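Local coordinates for protein WipB (Legionella pneumophila, PDB 5NNY) that is a translocated effector that targets the host lysosomal nutrient-sensing machinery and, through the phosphatase domain in this chain, acts as a Ser/Thr phosphatase, at residues 70-73 with 74-78; 63-66 with 67-71; 32-35 with 36-39. One frame throughout, in Å; residues are numbered along the deposited sequence.

Contact 1 of 3, residues 70-73 with 74-78; sequences EIKK and QYNAL
The middle and C-terminal part of helix 64-79, inside a predicted coiled-coil region, is an amphipathic alpha-helix, and here Lys72 and Asn76 meet one turn apart on a flank that is only partly exposed. The i to i+4 ladder runs through it: Tyr75 N gives a bond of 2.8 Å to Ile71 O, and Asn76 N one of 2.9 Å to Lys72 O. The bond from Gln74 N to Glu70 O, at 3.3 Å, is weak.

Lys72 and Asn76 cross at an angle, and the touch is between the lysine's methylene chain and the amide, with Lys72 CG 3.9 Å from Asn76 ND2. Lys72 is extended throughout, CG lying opposite its own backbone nitrogen (chi1 175°), which carries NZ to the backbone oxygen of Ala172. A long aliphatic stem with a charged end suits such a place: it lies against Tyr106 and still brings its ammonium to a distant carbonyl. Asn76 ND2 is held by Tyr106 OH, from the neighbouring helix 105-117.

Ile71 and Tyr75 form the buried face. Ile71 packs on the loop residues Leu44 and Leu47, while the Tyr75 ring meets those of Phe38 and Phe107, and its hydroxyl bonds to Phe107 O; tyrosine thus fills a greasy site without stranding its oxygen. On the flank, the Asn76 amide also lies close over the preceding turn, its CG 3.4 Å from Lys72 O.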
loop_
_atom_site.group_PDB
_atom_site.type_symbol
_atom_site.label_atom_id
_atom_site.label_comp_id
_atom_site.label_asym_id
_atom_site.label_seq_id
_atom_site.Cartn_x
_atom_site.Cartn_y
_atom_site.Cartn_z
ATOM N N GLU A 70 -10.726 -24.228 1.608
ATOM C CA GLU A 70 -10.016 -25.002 0.591
ATOM C C GLU A 70 -9.176 -24.100 -0.307
ATOM O O GLU A 70 -8.052 -24.459 -0.676
ATOM C CB GLU A 70 -10.998 -25.823 -0.243
ATOM C CG GLU A 70 -12.076 -26.568 0.569
ATOM C CD GLU A 70 -11.548 -27.562 1.610
ATOM O OE1 GLU A 70 -10.561 -27.272 2.318
ATOM O OE2 GLU A 70 -12.152 -28.649 1.742
ATOM N N ILE A 71 -9.701 -22.922 -0.660
ATOM C CA ILE A 71 -8.919 -21.961 -1.446
ATOM C C ILE A 71 -7.696 -21.515 -0.656
ATOM O O ILE A 71 -6.574 -21.451 -1.181
ATOM C CB ILE A 71 -9.793 -20.748 -1.828
ATOM C CG1 ILE A 71 -10.804 -21.123 -2.921
ATOM C CG2 ILE A 71 -8.907 -19.533 -2.211
ATOM C CD1 ILE A 71 -12.036 -20.155 -3.009
ATOM N N LYS A 72 -7.905 -21.196 0.620
ATOM C CA LYS A 72 -6.848 -20.636 1.454
ATOM C C LYS A 72 -5.698 -21.619 1.630
ATOM O O LYS A 72 -4.524 -21.249 1.508
ATOM C CB LYS A 72 -7.422 -20.238 2.812
ATOM C CG LYS A 72 -6.389 -19.742 3.827
ATOM C CD LYS A 72 -7.082 -19.473 5.162
ATOM C CE LYS A 72 -6.116 -19.388 6.326
ATOM N NZ LYS A 72 -6.826 -19.305 7.639
ATOM N N LYS A 73 -6.006 -22.881 1.930
ATOM C CA LYS A 73 -4.912 -23.817 2.151
ATOM C C LYS A 73 -4.113 -24.032 0.869
ATOM O O LYS A 73 -2.882 -24.095 0.908
ATOM C CB LYS A 73 -5.441 -25.137 2.728
ATOM C CG LYS A 73 -6.162 -26.022 1.752
ATOM C CD LYS A 73 -7.131 -26.963 2.453
ATOM C CE LYS A 73 -6.440 -27.860 3.458
ATOM N NZ LYS A 73 -7.296 -29.034 3.798
ATOM N N GLN A 74 -4.779 -24.095 -0.290
ATOM C CA GLN A 74 -4.022 -24.298 -1.518
ATOM C C GLN A 74 -3.253 -23.039 -1.891
ATOM O O GLN A 74 -2.112 -23.121 -2.372
ATOM C CB GLN A 74 -4.912 -24.739 -2.690
ATOM C CG GLN A 74 -3.990 -25.121 -3.870
ATOM C CD GLN A 74 -4.663 -25.569 -5.152
ATOM O OE1 GLN A 74 -5.868 -25.463 -5.334
ATOM N NE2 GLN A 74 -3.855 -26.091 -6.060
ATOM N N TYR A 75 -3.857 -21.866 -1.675
ATOM C CA TYR A 75 -3.131 -20.626 -1.926
ATOM C C TYR A 75 -1.858 -20.572 -1.096
ATOM O O TYR A 75 -0.784 -20.234 -1.607
ATOM C CB TYR A 75 -4.016 -19.408 -1.628
ATOM C CG TYR A 75 -3.308 -18.124 -1.969
ATOM C CD1 TYR A 75 -3.203 -17.706 -3.291
ATOM C CD2 TYR A 75 -2.685 -17.364 -0.988
ATOM C CE1 TYR A 75 -2.537 -16.539 -3.636
ATOM C CE2 TYR A 75 -1.994 -16.197 -1.330
ATOM C CZ TYR A 75 -1.942 -15.793 -2.653
ATOM O OH TYR A 75 -1.274 -14.650 -3.009
ATOM N N ASN A 76 -1.961 -20.899 0.196
ATOM C CA ASN A 76 -0.782 -20.845 1.059
ATOM C C ASN A 76 0.238 -21.919 0.689
ATOM O O ASN A 76 1.443 -21.720 0.893
ATOM C CB ASN A 76 -1.194 -20.973 2.529
ATOM C CG ASN A 76 -1.907 -19.731 3.045
ATOM O OD1 ASN A 76 -1.863 -18.669 2.417
ATOM N ND2 ASN A 76 -2.554 -19.854 4.190
ATOM N N ALA A 77 -0.215 -23.058 0.154
ATOM C CA ALA A 77 0.726 -24.050 -0.378
ATOM C C ALA A 77 1.492 -23.502 -1.580
ATOM O O ALA A 77 2.672 -23.822 -1.777
ATOM C CB ALA A 77 -0.016 -25.328 -0.765
ATOM N N LEU A 78 0.831 -22.697 -2.420
ATOM C CA LEU A 78 1.552 -22.084 -3.532
ATOM C C LEU A 78 2.564 -21.067 -3.024
ATOM O O LEU A 78 3.705 -21.029 -3.501
ATOM C CB LEU A 78 0.570 -21.436 -4.511
ATOM C CG LEU A 78 -0.391 -22.355 -5.270
ATOM C CD1 LEU A 78 -1.346 -21.558 -6.162
ATOM C CD2 LEU A 78 0.377 -23.378 -6.100
#

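Contact 2 of 3, residues 63-66 with 67-71; sequences NKQE and RLEEI
Arg67 reaches back one turn to Asn63, at the N-cap position of helix 64-79, and is bound to it twice. Arg67 N donates to Asn63 O at 3.0 Å, and Arg67 NE donates to Asn63 OD1 at 2.9 Å, with an N-H...O angle of 158°. In the second bond the oxygen lies at the edge of the guanidinium, in its plane, whereas the nitrogen stands above the asparagine's carbonyl plane; the two flat groups are almost perpendicular, 88° apart. A water closes a small ring, donating to Asn63 OD1 and accepting from Arg67 NH1.

The Asn63 side chain makes no capping bond. Its CG sits between the backbone nitrogen and the carbonyl carbon (chi1 62°), turning OD1 to the arginine while ND2 donates to Glu66 OE2 at 3.3 Å, meeting that carboxylate from above its plane. An amide suits this place because it accepts from one neighbour and donates to another. Arg67 has its own outer anchor, a salt bridge from NH2 to Glu46, which with Asn63 and the water helps to fix the guanidinium.

Two residues further along, on another face of the helix, Gln65 and Glu69 run side by side, their end groups nearly coplanar. The bond from Gln65 NE2 to Glu69 OE2, at 3.5 Å, is weak, and doubtful too, since it holds for one of two modelled positions of Glu69.

Leu68 is the buried, apolar member and packs on Ala172, in the loop between helices 159-169 and 175-186, while Lys64 touches Ala170 of that loop; the start of helix 64-79 is thereby laid against the connection between those two helices.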
loop_
_atom_site.group_PDB
_atom_site.type_symbol
_atom_site.label_atom_id
_atom_site.label_comp_id
_atom_site.label_asym_id
_atom_site.label_seq_id
_atom_site.Cartn_x
_atom_site.Cartn_y
_atom_site.Cartn_z
ATOM N N ASN A 63 -22.144 -23.136 2.229
ATOM C CA ASN A 63 -20.860 -23.718 2.615
ATOM C C ASN A 63 -19.696 -22.759 2.359
ATOM O O ASN A 63 -18.601 -23.193 1.973
ATOM C CB ASN A 63 -20.640 -25.040 1.883
ATOM C CG ASN A 63 -20.593 -24.878 0.359
ATOM O OD1 ASN A 63 -21.082 -23.891 -0.197
ATOM N ND2 ASN A 63 -20.026 -25.874 -0.320
ATOM N N LYS A 64 -19.904 -21.454 2.587
ATOM C CA LYS A 64 -18.877 -20.451 2.299
ATOM C C LYS A 64 -17.601 -20.714 3.080
ATOM O O LYS A 64 -16.494 -20.520 2.555
ATOM C CB LYS A 64 -19.393 -19.043 2.607
ATOM C CG LYS A 64 -19.901 -18.840 4.026
ATOM C CD LYS A 64 -20.157 -17.358 4.284
ATOM C CE LYS A 64 -21.595 -17.051 4.581
ATOM N NZ LYS A 64 -21.697 -15.680 5.173
ATOM N N GLN A 65 -17.723 -21.153 4.336
ATOM C CA GLN A 65 -16.520 -21.411 5.115
ATOM C C GLN A 65 -15.691 -22.511 4.468
ATOM O O GLN A 65 -14.475 -22.360 4.297
ATOM C CB GLN A 65 -16.863 -21.772 6.560
ATOM C CG GLN A 65 -15.617 -21.823 7.438
ATOM C CD GLN A 65 -15.873 -22.051 8.911
ATOM O OE1 GLN A 65 -17.009 -22.071 9.366
ATOM N NE2 GLN A 65 -14.796 -22.212 9.670
ATOM N N GLU A 66 -16.338 -23.622 4.095
ATOM C CA GLU A 66 -15.626 -24.735 3.472
ATOM C C GLU A 66 -14.943 -24.288 2.187
ATOM O O GLU A 66 -13.765 -24.578 1.966
ATOM C CB GLU A 66 -16.587 -25.900 3.186
ATOM C CG GLU A 66 -15.954 -26.991 2.301
ATOM C CD GLU A 66 -16.945 -28.017 1.750
ATOM O OE1 GLU A 66 -16.488 -29.126 1.400
ATOM O OE2 GLU A 66 -18.162 -27.723 1.644
ATOM N N ARG A 67 -15.675 -23.575 1.330
ATOM C CA ARG A 67 -15.126 -23.102 0.065
ATOM C C ARG A 67 -13.872 -22.268 0.285
ATOM O O ARG A 67 -12.861 -22.449 -0.405
ATOM C CB ARG A 67 -16.170 -22.267 -0.678
ATOM C CG ARG A 67 -17.367 -23.033 -1.252
ATOM C CD ARG A 67 -18.439 -22.023 -1.644
ATOM N NE ARG A 67 -19.617 -22.586 -2.310
ATOM C CZ ARG A 67 -19.912 -22.370 -3.588
ATOM N NH1 ARG A 67 -21.021 -22.874 -4.136
ATOM N NH2 ARG A 67 -19.092 -21.646 -4.326
ATOM N N LEU A 68 -13.949 -21.307 1.209
ATOM C CA LEU A 68 -12.837 -20.393 1.467
ATOM C C LEU A 68 -11.641 -21.111 2.095
ATOM O O LEU A 68 -10.491 -20.825 1.753
ATOM C CB LEU A 68 -13.303 -19.254 2.375
ATOM C CG LEU A 68 -14.344 -18.314 1.775
ATOM C CD1 LEU A 68 -14.989 -17.451 2.841
ATOM C CD2 LEU A 68 -13.694 -17.465 0.717
ATOM N N GLU A 69 -11.898 -22.050 3.011
ATOM C CA GLU A 69 -10.814 -22.825 3.613
ATOM C C GLU A 69 -10.029 -23.595 2.557
ATOM O O GLU A 69 -8.795 -23.643 2.604
ATOM C CB GLU A 69 -11.362 -23.802 4.662
ATOM C CG GLU A 69 -12.088 -23.168 5.853
ATOM C CD GLU A 69 -11.173 -22.773 7.002
ATOM O OE1 GLU A 69 -9.939 -22.713 6.806
ATOM O OE2 GLU A 69 -11.699 -22.527 8.112
ATOM N N GLU A 70 -10.726 -24.228 1.608
ATOM C CA GLU A 70 -10.016 -25.002 0.591
ATOM C C GLU A 70 -9.176 -24.100 -0.307
ATOM O O GLU A 70 -8.052 -24.459 -0.676
ATOM C CB GLU A 70 -10.998 -25.823 -0.243
ATOM C CG GLU A 70 -12.076 -26.568 0.569
ATOM C CD GLU A 70 -11.548 -27.562 1.610
ATOM O OE1 GLU A 70 -10.561 -27.272 2.318
ATOM O OE2 GLU A 70 -12.152 -28.649 1.742
ATOM N N ILE A 71 -9.701 -22.922 -0.660
ATOM C CA ILE A 71 -8.919 -21.961 -1.446
ATOM C C ILE A 71 -7.696 -21.515 -0.656
ATOM O O ILE A 71 -6.574 -21.451 -1.181
ATOM C CB ILE A 71 -9.793 -20.748 -1.828
ATOM C CG1 ILE A 71 -10.804 -21.123 -2.921
ATOM C CG2 ILE A 71 -8.907 -19.533 -2.211
ATOM C CD1 ILE A 71 -12.036 -20.155 -3.009
HETATM O O HOH W 1 -22.924 -24.317 -2.348
#

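Contact 3 of 3, residues 32-35 with 36-39; sequences PENY and AKFA
Residues 32-35 and 36-39 form the first two turns of helix 32-42, linked by four successive i to i+4 backbone bonds. Ala36 N donates to Pro32 O and Lys37 N to Glu33 O, both at 3.0 Å; Phe38 N donates to Asn34 O and Ala39 N to Tyr35 O, both at 2.9 Å. Pro32 suits the first turn, where its missing N-H costs no helical bond.

On the outer face Glu33 and Lys37 form a salt bridge, OE2 of Glu33 lying 3.5 Å from NZ of Lys37. The lysine comes across the glutamate rather than end-on: its NZ is just as near Glu33 CG. The bend at the last torsion (chi4 66°) turns the ammonium back toward the start of the helix. There Lys37 NZ donates to a water oxygen at 3.0 Å, and the same water donates to Asn34 OD1 at 2.7 Å, leaving Lys37 NZ with both a charged and a water-mediated partner. The amide of Asn34 is thus used at both ends, since ND2 bonds to Gln81 OE1.

Phe38 is the buried residue, with Tyr35 and Ala39, both partly exposed, flanking it. Its CG is swung away from the backbone nitrogen (chi1 -171°), which sends the ring in among Leu16, Leu19 and Leu78. Tyr35 packs on Leu19 and ends in a hydroxyl bonded to Asn20 OD1, while Ala39, with its small methyl, touches Leu16. Charged residues on one side and Phe38 buried on the other mark this as a typical amphipathic surface helix, packed against helices 15-24 and 64-79 at the edge of the phosphatase domain.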
loop_
_atom_site.group_PDB
_atom_site.type_symbol
_atom_site.label_atom_id
_atom_site.label_comp_id
_atom_site.label_asym_id
_atom_site.label_seq_id
_atom_site.Cartn_x
_atom_site.Cartn_y
_atom_site.Cartn_z
ATOM N N PRO A 32 6.112 -22.963 -13.742
ATOM C CA PRO A 32 4.962 -22.715 -14.618
ATOM C C PRO A 32 3.688 -23.382 -14.129
ATOM O O PRO A 32 2.602 -22.799 -14.245
ATOM C CB PRO A 32 5.422 -23.293 -15.965
ATOM C CG PRO A 32 6.903 -23.197 -15.930
ATOM C CD PRO A 32 7.293 -23.430 -14.490
ATOM N N GLU A 33 3.780 -24.596 -13.582
ATOM C CA GLU A 33 2.552 -25.253 -13.149
ATOM C C GLU A 33 1.950 -24.559 -11.931
ATOM O O GLU A 33 0.716 -24.451 -11.814
ATOM C CB GLU A 33 2.806 -26.739 -12.874
ATOM C CG GLU A 33 1.512 -27.484 -12.548
ATOM C CD GLU A 33 1.630 -29.007 -12.639
ATOM O OE1 GLU A 33 2.761 -29.543 -12.573
ATOM O OE2 GLU A 33 0.574 -29.662 -12.781
ATOM N N ASN A 34 2.798 -24.056 -11.023
ATOM C CA ASN A 34 2.289 -23.342 -9.850
ATOM C C ASN A 34 1.821 -21.936 -10.191
ATOM O O ASN A 34 0.894 -21.413 -9.558
ATOM C CB ASN A 34 3.351 -23.271 -8.751
ATOM C CG ASN A 34 3.480 -24.574 -7.980
ATOM O OD1 ASN A 34 2.550 -25.388 -7.959
ATOM N ND2 ASN A 34 4.630 -24.779 -7.339
ATOM N N TYR A 35 2.472 -21.292 -11.153
ATOM C CA TYR A 35 1.930 -20.056 -11.688
ATOM C C TYR A 35 0.527 -20.278 -12.239
ATOM O O TYR A 35 -0.387 -19.479 -11.986
ATOM C CB TYR A 35 2.881 -19.544 -12.767
ATOM C CG TYR A 35 2.616 -18.150 -13.257
ATOM C CD1 TYR A 35 1.597 -17.890 -14.160
ATOM C CD2 TYR A 35 3.429 -17.105 -12.866
ATOM C CE1 TYR A 35 1.379 -16.629 -14.635
ATOM C CE2 TYR A 35 3.218 -15.825 -13.337
ATOM C CZ TYR A 35 2.185 -15.595 -14.215
ATOM O OH TYR A 35 1.954 -14.334 -14.690
ATOM N N ALA A 36 0.333 -21.364 -12.992
ATOM C CA ALA A 36 -0.981 -21.606 -13.575
ATOM C C ALA A 36 -2.002 -21.877 -12.486
ATOM O O ALA A 36 -3.141 -21.404 -12.568
ATOM C CB ALA A 36 -0.940 -22.768 -14.570
ATOM N N LYS A 37 -1.609 -22.637 -11.454
ATOM C CA LYS A 37 -2.494 -22.838 -10.313
ATOM C C LYS A 37 -2.853 -21.501 -9.661
ATOM O O LYS A 37 -4.013 -21.269 -9.296
ATOM C CB LYS A 37 -1.848 -23.768 -9.284
ATOM C CG LYS A 37 -1.899 -25.281 -9.608
ATOM C CD LYS A 37 -1.185 -26.094 -8.514
ATOM C CE LYS A 37 -1.357 -27.612 -8.648
ATOM N NZ LYS A 37 -0.709 -28.168 -9.869
ATOM N N PHE A 38 -1.865 -20.616 -9.499
ATOM C CA PHE A 38 -2.112 -19.305 -8.893
ATOM C C PHE A 38 -3.137 -18.515 -9.702
ATOM O O PHE A 38 -4.112 -17.978 -9.147
ATOM C CB PHE A 38 -0.786 -18.536 -8.794
ATOM C CG PHE A 38 -0.849 -17.253 -8.008
ATOM C CD1 PHE A 38 -1.528 -16.142 -8.486
ATOM C CD2 PHE A 38 -0.138 -17.142 -6.819
ATOM C CE1 PHE A 38 -1.541 -14.955 -7.778
ATOM C CE2 PHE A 38 -0.144 -15.977 -6.101
ATOM C CZ PHE A 38 -0.840 -14.874 -6.570
ATOM N N ALA A 39 -2.930 -18.433 -11.024
ATOM C CA ALA A 39 -3.860 -17.696 -11.878
ATOM C C ALA A 39 -5.260 -18.307 -11.825
ATOM O O ALA A 39 -6.262 -17.578 -11.824
ATOM C CB ALA A 39 -3.353 -17.652 -13.320
HETATM O O HOH W 2 2.215 -27.597 -9.474
#

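How the contacts relate
Contacts 1 and 2 are consecutive pieces of one helix, 64-79, sharing Glu70 and Ile71, with centres about 11 Å apart. Contact 3 belongs to the preceding helix, 32-42, and packs directly on contact 1, their centres about 12 Å apart: Tyr75 CE1 comes within 3.5 Å of Phe38 CE2, and Leu78 CD1 equally close to Phe38 N. Contact 2 lies toward the N-terminal start of helix 64-79, about 9 Å from contact 3 at the nearest atoms, without touching it. Contact 1 therefore joins the other two. All three lie on the same side of the chain's centre, with their own centres 23 to 27 Å from it, toward the periphery of the domain.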